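Local structure of calcium-dependent protein kinase, putative (Plasmodium falciparum, 3MSE) at residues A[34-48]-A[89-101]. The protein is probably a calcium-dependent serine/threonine protein kinase, of which this piece is the C-terminal calcium-binding EF-hand domain. Sequence-based numbering, arbitrary orientation. Where two conformers were deposited one is given.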
loop_
_atom_site.group_PDB
_atom_site.type_symbol
_atom_site.label_atom_id
_atom_site.label_comp_id
_atom_site.label_asym_id
_atom_site.label_seq_id
_atom_site.Cartn_x
_atom_site.Cartn_y
_atom_site.Cartn_z
ATOM N N ILE A 34 -3.064 -5.301 -3.446
ATOM C CA ILE A 34 -3.712 -4.291 -2.627
ATOM C C ILE A 34 -4.757 -3.508 -3.416
ATOM O O ILE A 34 -5.902 -3.369 -2.974
ATOM C CB ILE A 34 -2.650 -3.360 -1.995
ATOM C CG1 ILE A 34 -1.867 -4.141 -0.933
ATOM C CG2 ILE A 34 -3.294 -2.102 -1.418
ATOM C CD1 ILE A 34 -0.604 -3.471 -0.423
ATOM N N ASN A 35 -4.363 -3.028 -4.592
ATOM C CA ASN A 35 -5.217 -2.227 -5.463
ATOM C C ASN A 35 -6.435 -2.992 -5.993
ATOM O O ASN A 35 -7.469 -2.393 -6.287
ATOM C CB ASN A 35 -4.386 -1.670 -6.634
ATOM C CG ASN A 35 -5.240 -1.030 -7.723
ATOM O OD1 ASN A 35 -5.435 -1.597 -8.800
ATOM N ND2 ASN A 35 -5.760 0.146 -7.439
ATOM N N ASN A 36 -6.301 -4.308 -6.144
ATOM C CA ASN A 36 -7.443 -5.141 -6.536
ATOM C C ASN A 36 -8.495 -5.185 -5.434
ATOM O O ASN A 36 -9.682 -5.020 -5.717
ATOM C CB ASN A 36 -7.007 -6.558 -6.920
ATOM C CG ASN A 36 -6.257 -6.602 -8.238
ATOM O OD1 ASN A 36 -6.618 -5.916 -9.202
ATOM N ND2 ASN A 36 -5.209 -7.418 -8.291
ATOM N N HIS A 37 -8.049 -5.392 -4.191
ATOM C CA HIS A 37 -8.930 -5.330 -3.010
ATOM C C HIS A 37 -9.650 -3.983 -2.958
ATOM O O HIS A 37 -10.875 -3.935 -2.825
ATOM C CB HIS A 37 -8.157 -5.557 -1.698
ATOM C CG HIS A 37 -7.613 -6.944 -1.530
ATOM N ND1 HIS A 37 -8.372 -8.081 -1.718
ATOM C CD2 HIS A 37 -6.386 -7.376 -1.143
ATOM C CE1 HIS A 37 -7.629 -9.151 -1.493
ATOM N NE2 HIS A 37 -6.421 -8.751 -1.138
ATOM N N ILE A 38 -8.893 -2.891 -3.098
ATOM C CA ILE A 38 -9.479 -1.553 -3.082
ATOM C C ILE A 38 -10.483 -1.347 -4.217
ATOM O O ILE A 38 -11.514 -0.691 -4.029
ATOM C CB ILE A 38 -8.405 -0.446 -3.103
ATOM C CG1 ILE A 38 -7.544 -0.529 -1.845
ATOM C CG2 ILE A 38 -9.049 0.937 -3.216
ATOM C CD1 ILE A 38 -6.365 0.408 -1.861
ATOM N N LYS A 39 -10.191 -1.909 -5.385
ATOM C CA LYS A 39 -11.104 -1.826 -6.520
ATOM C C LYS A 39 -12.456 -2.485 -6.185
ATOM O O LYS A 39 -13.512 -1.918 -6.474
ATOM C CB LYS A 39 -10.478 -2.468 -7.762
ATOM C CG LYS A 39 -11.130 -2.078 -9.084
ATOM C CD LYS A 39 -10.295 -2.538 -10.303
ATOM C CE LYS A 39 -8.900 -1.882 -10.335
ATOM N NZ LYS A 39 -8.928 -0.402 -10.606
ATOM N N TYR A 40 -12.413 -3.672 -5.573
ATOM C CA TYR A 40 -13.645 -4.346 -5.145
ATOM C C TYR A 40 -14.435 -3.446 -4.190
ATOM O O TYR A 40 -15.623 -3.196 -4.406
ATOM C CB TYR A 40 -13.383 -5.725 -4.517
ATOM C CG TYR A 40 -14.667 -6.420 -4.099
ATOM C CD1 TYR A 40 -15.469 -7.080 -5.040
ATOM C CD2 TYR A 40 -15.108 -6.378 -2.772
ATOM C CE1 TYR A 40 -16.666 -7.699 -4.662
ATOM C CE2 TYR A 40 -16.297 -6.990 -2.389
ATOM C CZ TYR A 40 -17.068 -7.645 -3.333
ATOM O OH TYR A 40 -18.238 -8.247 -2.940
ATOM N N ILE A 41 -13.759 -2.929 -3.167
ATOM C CA ILE A 41 -14.387 -2.008 -2.218
ATOM C C ILE A 41 -14.964 -0.793 -2.946
ATOM O O ILE A 41 -16.049 -0.309 -2.601
ATOM C CB ILE A 41 -13.423 -1.612 -1.058
ATOM C CG1 ILE A 41 -13.096 -2.833 -0.191
ATOM C CG2 ILE A 41 -14.019 -0.503 -0.191
ATOM C CD1 ILE A 41 -11.857 -2.672 0.698
ATOM N N ASN A 42 -14.258 -0.334 -3.981
ATOM C CA ASN A 42 -14.704 0.798 -4.805
ATOM C C ASN A 42 -16.000 0.491 -5.532
ATOM O O ASN A 42 -16.899 1.329 -5.601
ATOM C CB ASN A 42 -13.641 1.165 -5.860
ATOM C CG ASN A 42 -12.489 1.993 -5.297
ATOM O OD1 ASN A 42 -12.512 2.423 -4.143
ATOM N ND2 ASN A 42 -11.469 2.223 -6.127
ATOM N N GLU A 43 -16.078 -0.710 -6.091
ATOM C CA GLU A 43 -17.273 -1.141 -6.798
ATOM C C GLU A 43 -18.429 -1.378 -5.828
ATOM O O GLU A 43 -19.581 -1.081 -6.140
ATOM C CB GLU A 43 -16.994 -2.374 -7.657
ATOM C CG GLU A 43 -16.529 -2.030 -9.083
ATOM C CD GLU A 43 -17.648 -1.446 -9.947
ATOM O OE1 GLU A 43 -18.500 -2.221 -10.441
ATOM O OE2 GLU A 43 -17.674 -0.210 -10.137
ATOM N N LEU A 44 -18.104 -1.885 -4.642
ATOM C CA LEU A 44 -19.098 -2.069 -3.596
ATOM C C LEU A 44 -19.690 -0.731 -3.182
ATOM O O LEU A 44 -20.910 -0.570 -3.132
ATOM C CB LEU A 44 -18.481 -2.783 -2.399
ATOM C CG LEU A 44 -19.438 -3.355 -1.350
ATOM C CD1 LEU A 44 -20.328 -4.443 -1.964
ATOM C CD2 LEU A 44 -18.626 -3.900 -0.172
ATOM N N PHE A 45 -18.818 0.238 -2.919
ATOM C CA PHE A 45 -19.242 1.587 -2.548
ATOM C C PHE A 45 -20.193 2.191 -3.591
ATOM O O PHE A 45 -21.198 2.793 -3.238
ATOM C CB PHE A 45 -18.009 2.493 -2.354
ATOM C CG PHE A 45 -18.340 3.888 -1.928
ATOM C CD1 PHE A 45 -18.409 4.215 -0.578
ATOM C CD2 PHE A 45 -18.577 4.886 -2.874
ATOM C CE1 PHE A 45 -18.724 5.508 -0.166
ATOM C CE2 PHE A 45 -18.891 6.187 -2.469
ATOM C CZ PHE A 45 -18.967 6.491 -1.108
ATOM N N TYR A 46 -19.860 2.015 -4.869
ATOM C CA TYR A 46 -20.651 2.543 -5.973
ATOM C C TYR A 46 -22.061 1.937 -5.984
ATOM O O TYR A 46 -23.037 2.650 -6.198
ATOM C CB TYR A 46 -19.932 2.312 -7.319
ATOM C CG TYR A 46 -20.617 2.963 -8.516
ATOM C CD1 TYR A 46 -20.303 4.274 -8.898
ATOM C CD2 TYR A 46 -21.571 2.264 -9.268
ATOM C CE1 TYR A 46 -20.925 4.880 -9.989
ATOM C CE2 TYR A 46 -22.205 2.858 -10.367
ATOM C CZ TYR A 46 -21.874 4.166 -10.715
ATOM O OH TYR A 46 -22.488 4.757 -11.793
ATOM N N LYS A 47 -22.164 0.632 -5.742
ATOM C CA LYS A 47 -23.476 -0.028 -5.676
ATOM C C LYS A 47 -24.307 0.417 -4.477
ATOM O O LYS A 47 -25.513 0.608 -4.608
ATOM C CB LYS A 47 -23.337 -1.554 -5.730
ATOM C CG LYS A 47 -22.899 -2.054 -7.113
ATOM C CD LYS A 47 -22.181 -3.405 -7.035
ATOM C CE LYS A 47 -21.480 -3.744 -8.360
ATOM N NZ LYS A 47 -20.471 -2.681 -8.723
ATOM N N LEU A 48 -23.674 0.633 -3.322
ATOM C CA LEU A 48 -24.434 1.060 -2.138
ATOM C C LEU A 48 -24.963 2.480 -2.243
ATOM O O LEU A 48 -26.026 2.803 -1.706
ATOM C CB LEU A 48 -23.620 0.916 -0.849
ATOM C CG LEU A 48 -22.993 -0.432 -0.490
ATOM C CD1 LEU A 48 -22.764 -0.503 1.007
ATOM C CD2 LEU A 48 -23.865 -1.571 -0.952
ATOM N N ASN A 89 -23.790 10.163 7.678
ATOM C CA ASN A 89 -23.268 10.039 6.326
ATOM C C ASN A 89 -21.873 9.441 6.489
ATOM O O ASN A 89 -21.078 9.922 7.313
ATOM C CB ASN A 89 -23.188 11.416 5.628
ATOM C CG ASN A 89 -24.569 12.065 5.436
ATOM O OD1 ASN A 89 -25.284 11.758 4.475
ATOM N ND2 ASN A 89 -24.956 12.938 6.365
ATOM N N ILE A 90 -21.581 8.391 5.727
ATOM C CA ILE A 90 -20.326 7.687 5.858
ATOM C C ILE A 90 -19.515 7.875 4.601
ATOM O O ILE A 90 -20.004 7.632 3.489
ATOM C CB ILE A 90 -20.561 6.178 6.143
ATOM C CG1 ILE A 90 -21.063 6.007 7.580
ATOM C CG2 ILE A 90 -19.291 5.372 5.910
ATOM C CD1 ILE A 90 -22.119 4.964 7.735
ATOM N N THR A 91 -18.271 8.313 4.772
ATOM C CA THR A 91 -17.440 8.625 3.612
ATOM C C THR A 91 -16.835 7.385 3.005
ATOM O O THR A 91 -16.799 6.314 3.636
ATOM C CB THR A 91 -16.272 9.592 3.952
ATOM O OG1 THR A 91 -15.358 8.928 4.817
ATOM C CG2 THR A 91 -16.778 10.887 4.608
ATOM N N TYR A 92 -16.332 7.551 1.787
ATOM C CA TYR A 92 -15.564 6.523 1.118
ATOM C C TYR A 92 -14.425 5.975 1.983
ATOM O O TYR A 92 -14.230 4.746 2.095
ATOM C CB TYR A 92 -14.993 7.049 -0.196
ATOM C CG TYR A 92 -13.987 6.107 -0.774
ATOM C CD1 TYR A 92 -14.394 4.940 -1.425
ATOM C CD2 TYR A 92 -12.617 6.348 -0.629
ATOM C CE1 TYR A 92 -13.463 4.048 -1.931
ATOM C CE2 TYR A 92 -11.675 5.459 -1.138
ATOM C CZ TYR A 92 -12.103 4.321 -1.787
ATOM O OH TYR A 92 -11.179 3.442 -2.293
ATOM N N THR A 93 -13.662 6.890 2.567
ATOM C CA THR A 93 -12.540 6.517 3.422
ATOM C C THR A 93 -13.001 5.724 4.653
ATOM O O THR A 93 -12.372 4.752 5.035
ATOM C CB THR A 93 -11.718 7.780 3.825
ATOM O OG1 THR A 93 -11.157 8.324 2.630
ATOM C CG2 THR A 93 -10.578 7.417 4.771
ATOM N N GLU A 94 -14.080 6.169 5.275
ATOM C CA GLU A 94 -14.633 5.483 6.452
ATOM C C GLU A 94 -15.191 4.078 6.152
ATOM O O GLU A 94 -15.041 3.153 6.977
ATOM C CB GLU A 94 -15.670 6.360 7.130
ATOM C CG GLU A 94 -15.048 7.684 7.647
ATOM C CD GLU A 94 -16.077 8.770 7.935
ATOM O OE1 GLU A 94 -15.651 9.866 8.369
ATOM O OE2 GLU A 94 -17.301 8.543 7.751
ATOM N N PHE A 95 -15.789 3.931 4.972
ATOM C CA PHE A 95 -16.362 2.673 4.510
ATOM C C PHE A 95 -15.222 1.712 4.273
ATOM O O PHE A 95 -15.245 0.559 4.687
ATOM C CB PHE A 95 -17.144 2.878 3.203
ATOM C CG PHE A 95 -17.784 1.612 2.655
ATOM C CD1 PHE A 95 -17.332 1.047 1.469
ATOM C CD2 PHE A 95 -18.850 1.000 3.324
ATOM C CE1 PHE A 95 -17.938 -0.111 0.948
ATOM C CE2 PHE A 95 -19.461 -0.168 2.815
ATOM C CZ PHE A 95 -19.018 -0.716 1.641
ATOM N N MET A 96 -14.198 2.216 3.610
ATOM C CA MET A 96 -13.100 1.395 3.218
ATOM C C MET A 96 -12.232 0.949 4.412
ATOM O O MET A 96 -11.686 -0.170 4.419
ATOM C CB MET A 96 -12.350 2.123 2.101
ATOM C CG MET A 96 -10.980 2.478 2.403
ATOM S SD MET A 96 -10.151 1.156 1.590
ATOM C CE MET A 96 -8.688 1.166 2.610
ATOM N N ALA A 97 -12.148 1.793 5.434
ATOM C CA ALA A 97 -11.490 1.434 6.679
ATOM C C ALA A 97 -12.102 0.166 7.326
ATOM O O ALA A 97 -11.390 -0.643 7.884
ATOM C CB ALA A 97 -11.553 2.592 7.655
ATOM N N GLY A 98 -13.417 0.018 7.239
ATOM C CA GLY A 98 -14.098 -1.120 7.852
ATOM C C GLY A 98 -14.149 -2.352 6.972
ATOM O O GLY A 98 -14.411 -3.445 7.481
ATOM N N CYS A 99 -13.894 -2.179 5.669
ATOM C CA CYS A 99 -13.983 -3.260 4.682
ATOM C C CYS A 99 -12.651 -3.919 4.387
ATOM O O CYS A 99 -12.621 -5.060 3.907
ATOM C CB CYS A 99 -14.561 -2.778 3.350
ATOM S SG CYS A 99 -16.276 -2.310 3.388
ATOM N N TYR A 100 -11.556 -3.210 4.657
ATOM C CA TYR A 100 -10.230 -3.678 4.248
ATOM C C TYR A 100 -9.618 -4.597 5.287
ATOM O O TYR A 100 -9.690 -4.318 6.478
ATOM C CB TYR A 100 -9.296 -2.479 3.982
ATOM C CG TYR A 100 -7.960 -2.851 3.385
ATOM C CD1 TYR A 100 -7.824 -3.099 2.013
ATOM C CD2 TYR A 100 -6.827 -2.947 4.185
ATOM C CE1 TYR A 100 -6.570 -3.453 1.462
ATOM C CE2 TYR A 100 -5.583 -3.291 3.648
ATOM C CZ TYR A 100 -5.464 -3.539 2.300
ATOM O OH TYR A 100 -4.232 -3.880 1.793
ATOM N N ARG A 101 -9.011 -5.693 4.845
ATOM C CA ARG A 101 -8.342 -6.598 5.781
ATOM C C ARG A 101 -6.951 -6.077 6.107
ATOM O O ARG A 101 -6.045 -6.143 5.281
ATOM C CB ARG A 101 -8.261 -8.027 5.240
ATOM C CG ARG A 101 -7.832 -9.050 6.298
ATOM C CD ARG A 101 -8.159 -10.472 5.858
ATOM N NE ARG A 101 -7.757 -11.478 6.844
ATOM C CZ ARG A 101 -6.649 -12.213 6.763
ATOM N NH1 ARG A 101 -6.372 -13.104 7.704
ATOM N NH2 ARG A 101 -5.815 -12.061 5.744
#
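F95 sits as a knob in a hole made by I41, L44, F45 and L48. With CG anti to the backbone N (chi1 -180°), its ring enters between L44, F45 and L48. L44 CD2 meets the ring edge, 3.7 Å from F95 CZ. L48 CD1 touches the same end of the ring, 3.8 Å from F95 CE2. From its own helix, the sulfur of C99 lies over one face, offset toward the rim. F95 CD1 lies in plane at the edge of the F45 ring. Y92 points its own edge at a face of F45, a T-shaped pair with planes at 83°. Residues 34-48 end helix 18-48, the first of an EF-hand pair, and run into the calcium loop that starts at D49. Strand 89-90 pairs with strand 56-57 just before helix 92-99, the last helix, which a capping box of T91 and E94 starts. Because Y92 CG is anti to N (chi1 169°), the ring runs back along 34-48 to N42. Y92 OH donates a hydrogen bond to N42 OD1, whose very short length of 2.5 Å is doubtful. I41 CG2 rests on M96 CB. Just past helix 92-99, Y100 OH lies 3.6 Å from I34 CG1.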